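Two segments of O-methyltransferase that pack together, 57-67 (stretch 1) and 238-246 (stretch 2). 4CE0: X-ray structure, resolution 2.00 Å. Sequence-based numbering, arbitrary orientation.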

ATOM      1  N   LEU A  57      12.922  -2.452   5.348  1.00 24.53           N
ATOM      2  CA  LEU A  57      12.071  -1.660   6.215  1.00 22.60           C
ATOM      3  C   LEU A  57      12.850  -0.820   7.224  1.00 29.50           C
ATOM      4  O   LEU A  57      12.417   0.271   7.600  1.00 24.11           O
ATOM      5  N   GLU A  58      13.959  -1.356   7.723  1.00 27.56           N
ATOM      6  CA  GLU A  58      14.765  -0.665   8.736  1.00 25.92           C
ATOM      7  C   GLU A  58      15.368   0.607   8.145  1.00 23.32           C
ATOM      8  O   GLU A  58      15.390   1.680   8.773  1.00 20.01           O
ATOM      9  N   ARG A  59      15.849   0.504   6.926  1.00 17.19           N
ATOM     10  CA  ARG A  59      16.422   1.705   6.303  1.00 24.55           C
ATOM     11  C   ARG A  59      15.333   2.696   5.812  1.00 18.45           C
ATOM     12  O   ARG A  59      15.540   3.903   5.779  1.00 15.35           O
ATOM     13  N   LEU A  60      14.156   2.194   5.471  1.00 15.16           N
ATOM     14  CA  LEU A  60      13.055   3.088   5.117  1.00 15.18           C
ATOM     15  C   LEU A  60      12.593   3.804   6.389  1.00 11.76           C
ATOM     16  O   LEU A  60      12.198   4.980   6.333  1.00 20.57           O
ATOM     17  N   ASP A  61      12.677   3.126   7.546  1.00 17.52           N
ATOM     18  CA  ASP A  61      12.305   3.774   8.811  1.00 14.50           C
ATOM     19  C   ASP A  61      13.308   4.872   9.129  1.00 17.02           C
ATOM     20  O   ASP A  61      12.976   5.933   9.675  1.00 19.65           O
ATOM     21  N   ASN A  62      14.568   4.613   8.850  1.00 20.16           N
ATOM     22  CA  ASN A  62      15.562   5.656   9.070  1.00 15.89           C
ATOM     23  C   ASN A  62      15.254   6.848   8.176  1.00 18.27           C
ATOM     24  O   ASN A  62      15.322   8.035   8.591  1.00 20.07           O
ATOM     25  N   LEU A  63      14.882   6.558   6.935  1.00 15.70           N
ATOM     26  CA  LEU A  63      14.636   7.646   5.972  1.00 12.70           C
ATOM     27  C   LEU A  63      13.469   8.498   6.466  1.00 16.63           C
ATOM     28  O   LEU A  63      13.514   9.726   6.426  1.00 19.63           O
ATOM     29  N   GLN A  64      12.451   7.845   7.008  1.00 14.79           N
ATOM     30  CA  GLN A  64      11.282   8.555   7.524  1.00 12.80           C
ATOM     31  C   GLN A  64      11.670   9.434   8.735  1.00 19.09           C
ATOM     32  O   GLN A  64      11.206  10.554   8.845  1.00 22.77           O
ATOM     33  N   HIS A  65      12.474   8.890   9.647  1.00 24.79           N
ATOM     34  CA  HIS A  65      12.953   9.620  10.844  1.00 21.50           C
ATOM     35  C   HIS A  65      13.669  10.884  10.421  1.00 19.70           C
ATOM     36  O   HIS A  65      13.378  11.975  10.920  1.00 24.17           O
ATOM     37  N   CYS A  66      14.578  10.758   9.447  1.00 17.52           N
ATOM     38  CA  CYS A  66      15.330  11.924   8.956  1.00 21.14           C
ATOM     39  C   CYS A  66      14.453  12.988   8.260  1.00 25.41           C
ATOM     40  O   CYS A  66      14.580  14.182   8.499  1.00 19.58           O
ATOM     41  N   VAL A  67      13.600  12.552   7.349  1.00 17.71           N
ATOM     42  CA  VAL A  67      12.750  13.469   6.624  1.00 19.30           C
ATOM     43  C   VAL A  67      11.832  14.154   7.639  1.00 22.26           C
ATOM     44  O   VAL A  67      11.631  15.366   7.541  1.00 22.85           O
ATOM     45  N   ASP A 238      25.044   4.329  13.302  1.00 23.11           N
ATOM     46  CA  ASP A 238      24.632   3.134  12.607  1.00 29.16           C
ATOM     47  C   ASP A 238      23.120   3.151  12.388  1.00 29.49           C
ATOM     48  O   ASP A 238      22.373   3.770  13.137  1.00 25.20           O
ATOM     49  N   ILE A 239      22.674   2.496  11.326  1.00 25.00           N
ATOM     50  CA  ILE A 239      21.253   2.290  11.138  1.00 25.22           C
ATOM     51  C   ILE A 239      20.958   0.836  11.467  1.00 34.08           C
ATOM     52  O   ILE A 239      20.190   0.559  12.387  1.00 31.92           O
ATOM     53  N   ASP A 240      21.607  -0.085  10.749  1.00 27.69           N
ATOM     54  CA  ASP A 240      21.237  -1.484  10.808  1.00 25.71           C
ATOM     55  C   ASP A 240      22.427  -2.412  10.506  1.00 30.91           C
ATOM     56  O   ASP A 240      22.226  -3.536  10.061  1.00 25.68           O
ATOM     57  N   GLY A 241      23.651  -1.937  10.726  1.00 34.07           N
ATOM     58  CA  GLY A 241      24.852  -2.713  10.431  1.00 30.00           C
ATOM     59  C   GLY A 241      25.219  -2.715   8.960  1.00 32.33           C
ATOM     60  O   GLY A 241      26.169  -3.381   8.552  1.00 33.94           O
ATOM     61  N   THR A 242      24.449  -1.975   8.161  1.00 27.50           N
ATOM     62  CA  THR A 242      24.691  -1.818   6.725  1.00 33.27           C
ATOM     63  C   THR A 242      24.798  -0.321   6.385  1.00 27.87           C
ATOM     64  O   THR A 242      25.827   0.154   5.949  1.00 26.25           O
ATOM     65  N   GLY A 243      23.703   0.393   6.613  1.00 15.52           N
ATOM     66  CA  GLY A 243      23.625   1.808   6.391  1.00 25.80           C
ATOM     67  C   GLY A 243      24.066   2.580   7.611  1.00 22.25           C
ATOM     68  O   GLY A 243      24.063   2.079   8.741  1.00 29.57           O
ATOM     69  N   ALA A 244      24.450   3.819   7.374  1.00 18.83           N
ATOM     70  CA  ALA A 244      24.834   4.693   8.449  1.00 13.52           C
ATOM     71  C   ALA A 244      24.471   6.092   8.049  1.00 19.83           C
ATOM     72  O   ALA A 244      24.240   6.355   6.878  1.00 20.89           O
ATOM     73  N   TYR A 245      24.441   7.010   9.012  1.00 21.18           N
ATOM     74  CA  TYR A 245      24.140   8.380   8.659  1.00 16.28           C
ATOM     75  C   TYR A 245      24.741   9.332   9.665  1.00 20.60           C
ATOM     76  O   TYR A 245      25.184   8.932  10.767  1.00 19.38           O
ATOM     77  N   TRP A 246      24.775  10.596   9.283  1.00 27.10           N
ATOM     78  CA  TRP A 246      25.069  11.625  10.255  1.00 29.16           C
ATOM     79  C   TRP A 246      24.280  12.854   9.952  1.00 23.45           C
ATOM     80  O   TRP A 246      23.730  13.020   8.843  1.00 17.97           O
TER

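Stretch 1 is helical throughout; backbone bonds such as Asn62 N to Glu58 O at 3.0 Å confirm the helix, whose periodicity brings a subset of side chains to one side. Contact falls on Glu58, Arg59, Asn62, His65 and Cys66, a three-four spacing that defines one helical face; 423 Å² is buried in all.

Glu58 points toward stretch 2 with chi1 at -100°, between wells. Glu58 OE1 lies 3.8 Å from Asp240 CB but also 4.3 Å from Asp240 OD2, a proximity of like charges, so this contact is not a polar pairing.

The CA-to-CB bond of Arg59 points sideways relative to stretch 2 (chi1 m, chi2 off at -146°, chi3 m), yet the end of the side chain comes nearer. Arg59 NH1 donates to Asp240 OD2 at 3.1 Å with an N-H...acceptor angle of 160°, a salt bridge made at the guanidinium edge, while Thr242 CG2 sits over one face, 3.4 Å from Arg59 NH1. The other oxygen of Asp240 (chi1 p) is also used: OD1 accepts from Thr242 N at 3.0 Å and Gly243 N at 2.9 Å. At Gly243 an ideal CB would lie 2.9 Å from Arg59 CD, a clash, so the absent side chain leaves room for the arginine.

One turn on, Asn62 (chi1 t) points inward between two residues. Asn62 OD1 approaches Ile239 CD1 at 3.2 Å, with Ile239 in m,t; Asn62 ND2 lies over a face of the Tyr245 ring, 3.3 Å from Tyr245 CE1. No hydrogen bond across the stretches accompanies either approach.

His65 (chi1 t) adds a marginal contact, His65 CE1 to Tyr245 OH at 4.5 Å. Cys66 (chi1 m) completes the face: Cys66 SG is 4.7 Å from the Tyr245 ring centroid, 24° off the normal, an oblique sulfur-aromatic contact. Tyr245, with chi1 p, thus meets three helix residues.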

ATOM      1  CB  LEU A  57      11.102  -2.575   6.976  1.00 28.94           C
ATOM      2  CG  LEU A  57       9.984  -3.351   6.256  1.00 32.74           C
ATOM      3  CD1 LEU A  57       9.150  -4.189   7.276  1.00 30.59           C
ATOM      4  CD2 LEU A  57       9.060  -2.440   5.454  1.00 28.60           C
ATOM      5  CB  GLU A  58      15.887  -1.567   9.264  1.00 19.85           C
ATOM      6  CG  GLU A  58      15.555  -2.197  10.591  1.00 29.92           C
ATOM      7  CD  GLU A  58      16.507  -3.332  10.985  1.00 49.24           C
ATOM      8  OE1 GLU A  58      17.091  -3.994  10.090  1.00 54.59           O
ATOM      9  OE2 GLU A  58      16.650  -3.573  12.203  1.00 62.10           O
ATOM     10  CB  ARG A  59      17.440   1.307   5.242  1.00 20.12           C
ATOM     11  CG  ARG A  59      18.545   0.407   5.842  1.00 22.69           C
ATOM     12  CD  ARG A  59      19.895   0.615   5.213  1.00 21.71           C
ATOM     13  NE  ARG A  59      19.986   0.163   3.826  1.00 24.77           N
ATOM     14  CZ  ARG A  59      20.194  -1.096   3.458  1.00 22.64           C
ATOM     15  NH1 ARG A  59      20.287  -2.066   4.363  1.00 31.30           N
ATOM     16  NH2 ARG A  59      20.307  -1.389   2.184  1.00 24.55           N
ATOM     17  CB  LEU A  60      11.892   2.315   4.483  1.00 16.81           C
ATOM     18  CG  LEU A  60      11.927   2.018   2.993  1.00 18.01           C
ATOM     19  CD1 LEU A  60      10.784   1.084   2.687  1.00 19.16           C
ATOM     20  CD2 LEU A  60      11.849   3.284   2.138  1.00 15.19           C
ATOM     21  CB  ASP A  61      12.286   2.807   9.999  1.00 16.35           C
ATOM     22  CG  ASP A  61      11.158   1.780   9.932  1.00 27.93           C
ATOM     23  OD1 ASP A  61      10.197   1.940   9.153  1.00 30.86           O
ATOM     24  OD2 ASP A  61      11.240   0.789  10.692  1.00 30.86           O
ATOM     25  CB  ASN A  62      16.969   5.112   8.812  1.00 22.52           C
ATOM     26  CG  ASN A  62      18.000   6.220   8.657  1.00 19.56           C
ATOM     27  OD1 ASN A  62      18.320   6.630   7.537  1.00 20.61           O
ATOM     28  ND2 ASN A  62      18.480   6.736   9.772  1.00 19.83           N
ATOM     29  CB  LEU A  63      14.374   7.066   4.590  1.00 14.73           C
ATOM     30  CG  LEU A  63      14.217   8.022   3.406  1.00 11.95           C
ATOM     31  CD1 LEU A  63      15.282   9.062   3.392  1.00 16.10           C
ATOM     32  CD2 LEU A  63      14.263   7.228   2.085  1.00 10.22           C
ATOM     33  CB  GLN A  64      10.204   7.571   7.959  1.00 15.61           C
ATOM     34  CG  GLN A  64       8.936   8.277   8.513  1.00 19.59           C
ATOM     35  CD  GLN A  64       7.783   7.320   8.747  1.00 22.53           C
ATOM     36  OE1 GLN A  64       7.815   6.177   8.302  1.00 22.84           O
ATOM     37  NE2 GLN A  64       6.760   7.783   9.476  1.00 27.18           N
ATOM     38  CB  HIS A  65      13.929   8.743  11.658  1.00 27.87           C
ATOM     39  CG  HIS A  65      14.600   9.465  12.794  1.00 34.27           C
ATOM     40  ND1 HIS A  65      15.775  10.172  12.641  1.00 45.85           N
ATOM     41  CD2 HIS A  65      14.251   9.585  14.095  1.00 39.63           C
ATOM     42  CE1 HIS A  65      16.120  10.702  13.802  1.00 44.29           C
ATOM     43  NE2 HIS A  65      15.219  10.355  14.703  1.00 50.87           N
ATOM     44  CB  CYS A  66      16.455  11.483   8.006  1.00 24.96           C
ATOM     45  SG  CYS A  66      17.744  10.468   8.816  1.00 25.56           S
ATOM     46  CB  VAL A  67      11.898  12.711   5.560  1.00 15.13           C
ATOM     47  CG1 VAL A  67      10.803  13.631   4.939  1.00 17.89           C
ATOM     48  CG2 VAL A  67      12.819  12.078   4.500  1.00 15.53           C
ATOM     49  CB  ASP A 238      25.027   1.907  13.431  1.00 31.62           C
ATOM     50  CG  ASP A 238      24.578   0.604  12.802  1.00 33.39           C
ATOM     51  OD1 ASP A 238      24.965   0.300  11.651  1.00 32.57           O
ATOM     52  OD2 ASP A 238      23.829  -0.119  13.486  1.00 30.04           O
ATOM     53  CB  ILE A 239      20.788   2.659   9.675  1.00 20.17           C
ATOM     54  CG1 ILE A 239      21.001   4.158   9.425  1.00 19.66           C
ATOM     55  CG2 ILE A 239      19.325   2.254   9.474  1.00 23.62           C
ATOM     56  CD1 ILE A 239      20.775   4.606   7.993  1.00 22.75           C
ATOM     57  CB  ASP A 240      20.099  -1.751   9.788  1.00 18.20           C
ATOM     58  CG  ASP A 240      20.554  -1.595   8.341  1.00 27.88           C
ATOM     59  OD1 ASP A 240      21.621  -0.986   8.100  1.00 25.82           O
ATOM     60  OD2 ASP A 240      19.866  -2.116   7.434  1.00 33.18           O
ATOM     61  CB  THR A 242      23.555  -2.444   5.900  1.00 38.92           C
ATOM     62  OG1 THR A 242      23.573  -3.858   6.087  1.00 34.81           O
ATOM     63  CG2 THR A 242      23.697  -2.117   4.401  1.00 41.44           C
ATOM     64  CB  ALA A 244      26.340   4.574   8.700  1.00 25.50           C
ATOM     65  CB  TYR A 245      22.621   8.571   8.600  1.00 13.59           C
ATOM     66  CG  TYR A 245      21.950   8.565   9.942  1.00 22.20           C
ATOM     67  CD1 TYR A 245      21.613   7.359  10.576  1.00 21.13           C
ATOM     68  CD2 TYR A 245      21.659   9.752  10.595  1.00 37.44           C
ATOM     69  CE1 TYR A 245      20.976   7.338  11.819  1.00 21.12           C
ATOM     70  CE2 TYR A 245      21.032   9.753  11.847  1.00 40.41           C
ATOM     71  CZ  TYR A 245      20.690   8.548  12.452  1.00 39.94           C
ATOM     72  OH  TYR A 245      20.062   8.566  13.681  1.00 49.07           O
ATOM     73  CB  TRP A 246      26.576  11.900  10.348  1.00 30.24           C
ATOM     74  CG  TRP A 246      27.192  12.859   9.346  1.00 30.30           C
ATOM     75  CD1 TRP A 246      27.248  14.220   9.438  1.00 27.29           C
ATOM     76  CD2 TRP A 246      27.887  12.509   8.134  1.00 28.53           C
ATOM     77  NE1 TRP A 246      27.923  14.740   8.350  1.00 32.72           N
ATOM     78  CE2 TRP A 246      28.329  13.709   7.544  1.00 28.74           C
ATOM     79  CE3 TRP A 246      28.171  11.297   7.499  1.00 30.07           C
ATOM     80  CZ2 TRP A 246      29.039  13.732   6.345  1.00 31.26           C
ATOM     81  CZ3 TRP A 246      28.881  11.324   6.315  1.00 32.46           C
ATOM     82  CH2 TRP A 246      29.316  12.532   5.755  1.00 26.85           C
TER